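Local coordinates for protein adenosine kinase (Sinorhizobium meliloti, PDB 3UBO) that probably phosphorylates adenosine as a kinase of the pfkB carbohydrate kinase family, holding adenosine and ADP in separate pockets, at residues A216-A221 with E228-A233. Sequence-based numbering, arbitrary orientation.
With ADP (adenosine-5'-diphosphate), chain D.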
loop_
_atom_site.group_PDB
_atom_site.type_symbol
_atom_site.label_atom_id
_atom_site.label_comp_id
_atom_site.label_asym_id
_atom_site.label_seq_id
_atom_site.Cartn_x
_atom_site.Cartn_y
_atom_site.Cartn_z
ATOM N N ALA A 216 -24.217 -12.441 0.134
ATOM C CA ALA A 216 -24.059 -12.434 1.580
ATOM C C ALA A 216 -23.054 -13.531 2.078
ATOM O O ALA A 216 -22.729 -14.507 1.345
ATOM C CB ALA A 216 -25.398 -12.622 2.228
ATOM N N ASN A 217 -22.546 -13.403 3.307
ATOM C CA ASN A 217 -21.776 -14.523 3.845
ATOM C C ASN A 217 -22.730 -15.259 4.788
ATOM O O ASN A 217 -23.856 -14.811 4.986
ATOM C CB ASN A 217 -20.428 -14.091 4.472
ATOM C CG ASN A 217 -20.597 -13.104 5.633
ATOM O OD1 ASN A 217 -21.525 -13.222 6.434
ATOM N ND2 ASN A 217 -19.679 -12.144 5.739
ATOM N N ARG A 218 -22.306 -16.376 5.348
ATOM C CA ARG A 218 -23.191 -17.173 6.153
ATOM C C ARG A 218 -23.738 -16.428 7.363
ATOM O O ARG A 218 -24.936 -16.391 7.555
ATOM C CB ARG A 218 -22.479 -18.429 6.538
ATOM C CG ARG A 218 -23.180 -19.252 7.531
ATOM C CD ARG A 218 -22.218 -20.356 7.977
ATOM N NE ARG A 218 -22.926 -21.474 8.563
ATOM C CZ ARG A 218 -23.069 -22.652 7.957
ATOM N NH1 ARG A 218 -22.536 -22.851 6.735
ATOM N NH2 ARG A 218 -23.734 -23.638 8.575
ATOM N N GLN A 219 -22.901 -15.797 8.177
ATOM C CA GLN A 219 -23.429 -15.085 9.356
ATOM C C GLN A 219 -24.516 -14.061 8.985
ATOM O O GLN A 219 -25.565 -13.978 9.632
ATOM C CB GLN A 219 -22.298 -14.434 10.176
ATOM C CG GLN A 219 -21.548 -15.430 11.068
ATOM C CD GLN A 219 -22.471 -16.501 11.708
ATOM O OE1 GLN A 219 -23.601 -16.211 12.159
ATOM N NE2 GLN A 219 -21.989 -17.735 11.744
ATOM N N GLU A 220 -24.235 -13.297 7.937
ATOM C CA GLU A 220 -25.158 -12.286 7.416
ATOM C C GLU A 220 -26.522 -12.883 7.035
ATOM O O GLU A 220 -27.589 -12.365 7.419
ATOM C CB GLU A 220 -24.535 -11.568 6.231
ATOM C CG GLU A 220 -23.490 -10.558 6.652
ATOM C CD GLU A 220 -22.328 -10.380 5.638
ATOM O OE1 GLU A 220 -22.473 -10.679 4.409
ATOM O OE2 GLU A 220 -21.238 -9.942 6.101
ATOM N N ALA A 221 -26.483 -13.986 6.298
ATOM C CA ALA A 221 -27.705 -14.730 6.023
ATOM C C ALA A 221 -28.416 -15.316 7.259
ATOM O O ALA A 221 -29.632 -15.190 7.371
ATOM C CB ALA A 221 -27.466 -15.775 4.984
ATOM N N GLU A 228 -30.365 -19.610 13.793
ATOM C CA GLU A 228 -29.190 -20.438 13.732
ATOM C C GLU A 228 -29.377 -21.595 12.709
ATOM O O GLU A 228 -28.398 -22.257 12.368
ATOM C CB GLU A 228 -28.800 -20.931 15.142
ATOM N N ASP A 229 -30.604 -21.833 12.203
ATOM C CA ASP A 229 -30.806 -22.880 11.163
ATOM C C ASP A 229 -30.479 -22.398 9.745
ATOM O O ASP A 229 -31.280 -21.680 9.129
ATOM C CB ASP A 229 -32.225 -23.482 11.158
ATOM C CG ASP A 229 -32.421 -24.559 10.036
ATOM O OD1 ASP A 229 -31.432 -24.988 9.370
ATOM O OD2 ASP A 229 -33.576 -24.978 9.826
ATOM N N PHE A 230 -29.325 -22.817 9.227
ATOM C CA PHE A 230 -28.852 -22.336 7.928
ATOM C C PHE A 230 -29.718 -22.808 6.711
ATOM O O PHE A 230 -29.935 -22.057 5.743
ATOM C CB PHE A 230 -27.348 -22.668 7.752
ATOM C CG PHE A 230 -26.727 -22.055 6.515
ATOM C CD1 PHE A 230 -26.800 -20.690 6.284
ATOM C CD2 PHE A 230 -26.081 -22.844 5.577
ATOM C CE1 PHE A 230 -26.236 -20.125 5.136
ATOM C CE2 PHE A 230 -25.528 -22.280 4.427
ATOM C CZ PHE A 230 -25.600 -20.928 4.212
ATOM N N ASP A 231 -30.199 -24.054 6.756
ATOM C CA ASP A 231 -31.048 -24.554 5.680
ATOM C C ASP A 231 -32.321 -23.727 5.583
ATOM O O ASP A 231 -32.713 -23.306 4.491
ATOM C CB ASP A 231 -31.345 -26.036 5.871
ATOM C CG ASP A 231 -30.185 -26.896 5.432
ATOM O OD1 ASP A 231 -29.409 -26.387 4.574
ATOM O OD2 ASP A 231 -30.043 -28.051 5.942
ATOM N N ARG A 232 -32.942 -23.500 6.744
ATOM C CA ARG A 232 -34.167 -22.715 6.846
ATOM C C ARG A 232 -33.965 -21.351 6.231
ATOM O O ARG A 232 -34.865 -20.812 5.562
ATOM C CB ARG A 232 -34.554 -22.501 8.311
ATOM C CG ARG A 232 -35.709 -21.473 8.497
ATOM C CD ARG A 232 -37.066 -22.189 8.662
ATOM N NE ARG A 232 -38.251 -21.370 8.373
ATOM C CZ ARG A 232 -39.497 -21.704 8.733
ATOM N NH1 ARG A 232 -39.728 -22.838 9.424
ATOM N NH2 ARG A 232 -40.516 -20.897 8.417
ATOM N N ALA A 233 -32.791 -20.783 6.504
ATOM C CA ALA A 233 -32.466 -19.443 6.044
ATOM C C ALA A 233 -32.314 -19.417 4.527
ATOM O O ALA A 233 -32.703 -18.433 3.864
ATOM C CB ALA A 233 -31.218 -18.920 6.726
HETATM P PB ADP D . -16.607 -12.576 3.941
HETATM O O1B ADP D . -16.859 -12.088 5.507
HETATM O O2B ADP D . -17.702 -12.029 2.794
HETATM O O3B ADP D . -15.241 -12.205 3.486
HETATM P PA ADP D . -16.419 -15.645 3.590
HETATM O O1A ADP D . -15.970 -16.442 4.960
HETATM O O2A ADP D . -17.607 -16.280 3.020
HETATM O O3A ADP D . -16.798 -14.186 4.351
HETATM O "O5'" ADP D . -15.268 -15.581 2.367
HETATM C "C5'" ADP D . -15.594 -14.977 1.121
HETATM C "C4'" ADP D . -14.962 -15.732 -0.094
HETATM O "O4'" ADP D . -13.466 -15.676 -0.262
HETATM C "C3'" ADP D . -15.212 -17.329 -0.197
HETATM O "O3'" ADP D . -16.499 -17.826 -0.516
HETATM C "C2'" ADP D . -13.966 -17.895 -0.866
HETATM O "O2'" ADP D . -13.909 -18.079 -2.288
HETATM C "C1'" ADP D . -12.934 -17.011 -0.225
HETATM N N9 ADP D . -12.483 -17.473 1.124
HETATM C C8 ADP D . -12.848 -16.999 2.365
HETATM N N7 ADP D . -12.151 -17.751 3.401
HETATM C C5 ADP D . -11.352 -18.735 2.751
HETATM C C6 ADP D . -10.421 -19.758 3.267
HETATM N N6 ADP D . -10.174 -19.863 4.718
HETATM N N1 ADP D . -9.752 -20.555 2.391
HETATM C C2 ADP D . -9.926 -20.414 1.003
HETATM N N3 ADP D . -10.844 -19.431 0.479
HETATM C C4 ADP D . -11.525 -18.595 1.360
#
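Arg218 lays its guanidinium over one face of the Phe230 ring, CZ standing 4.2 Å from the ring centroid and the two planes tilted by 26°, a stacked cation-pi pair. The cover is offset rather than centred: NH1 of Arg218 lies over the CD2-CE2 side of the ring, 3.7 Å from Phe230 CD2, while NH2 of Arg218 reaches back toward Phe230 CB. An extended chain, with CG anti to the backbone N (chi1 171°), carries the arginine along the ring, so that its CG also passes 4.0 Å from Phe230 CE1. About one helical turn further along both helices, the contact narrows to small residues, with CB of Ala233 4.1 Å from the carbonyl O of Ala221. The ring also meets Val246 and Leu248, at the neighbouring strand 246-247 and the loop after it.

The two segments illustrate how a Rossmann-like alpha/beta fold, here that of a pfkB-family kinase, places a ligand-binding residue where a parallel strand gives way to a helix. Asn217 ends strand 213-217 and N-caps helix 218-224 in a capping box: its OD1 accepts from Glu220 N at 3.1 Å, nearly in line with the C=O bond, and Glu220 OE1 takes the Asn217 N-H in return at 2.9 Å, from above the carboxylate plane. With OD1 committed to the helix end, the amide is probably held in rotation, so that Asn217 ND2 faces the ADP beta-phosphate and gives a weak hydrogen bond of 2.8 Å to O1B. Replacing Asn217 by alanine removes the amide, which would probably leave Glu220 N without its capping acceptor and O1B without this donor. Asp229 occupies the equivalent N-cap position on helix 230-240, its OD1 accepting weakly from the backbone N atoms of Asp231 and Arg232.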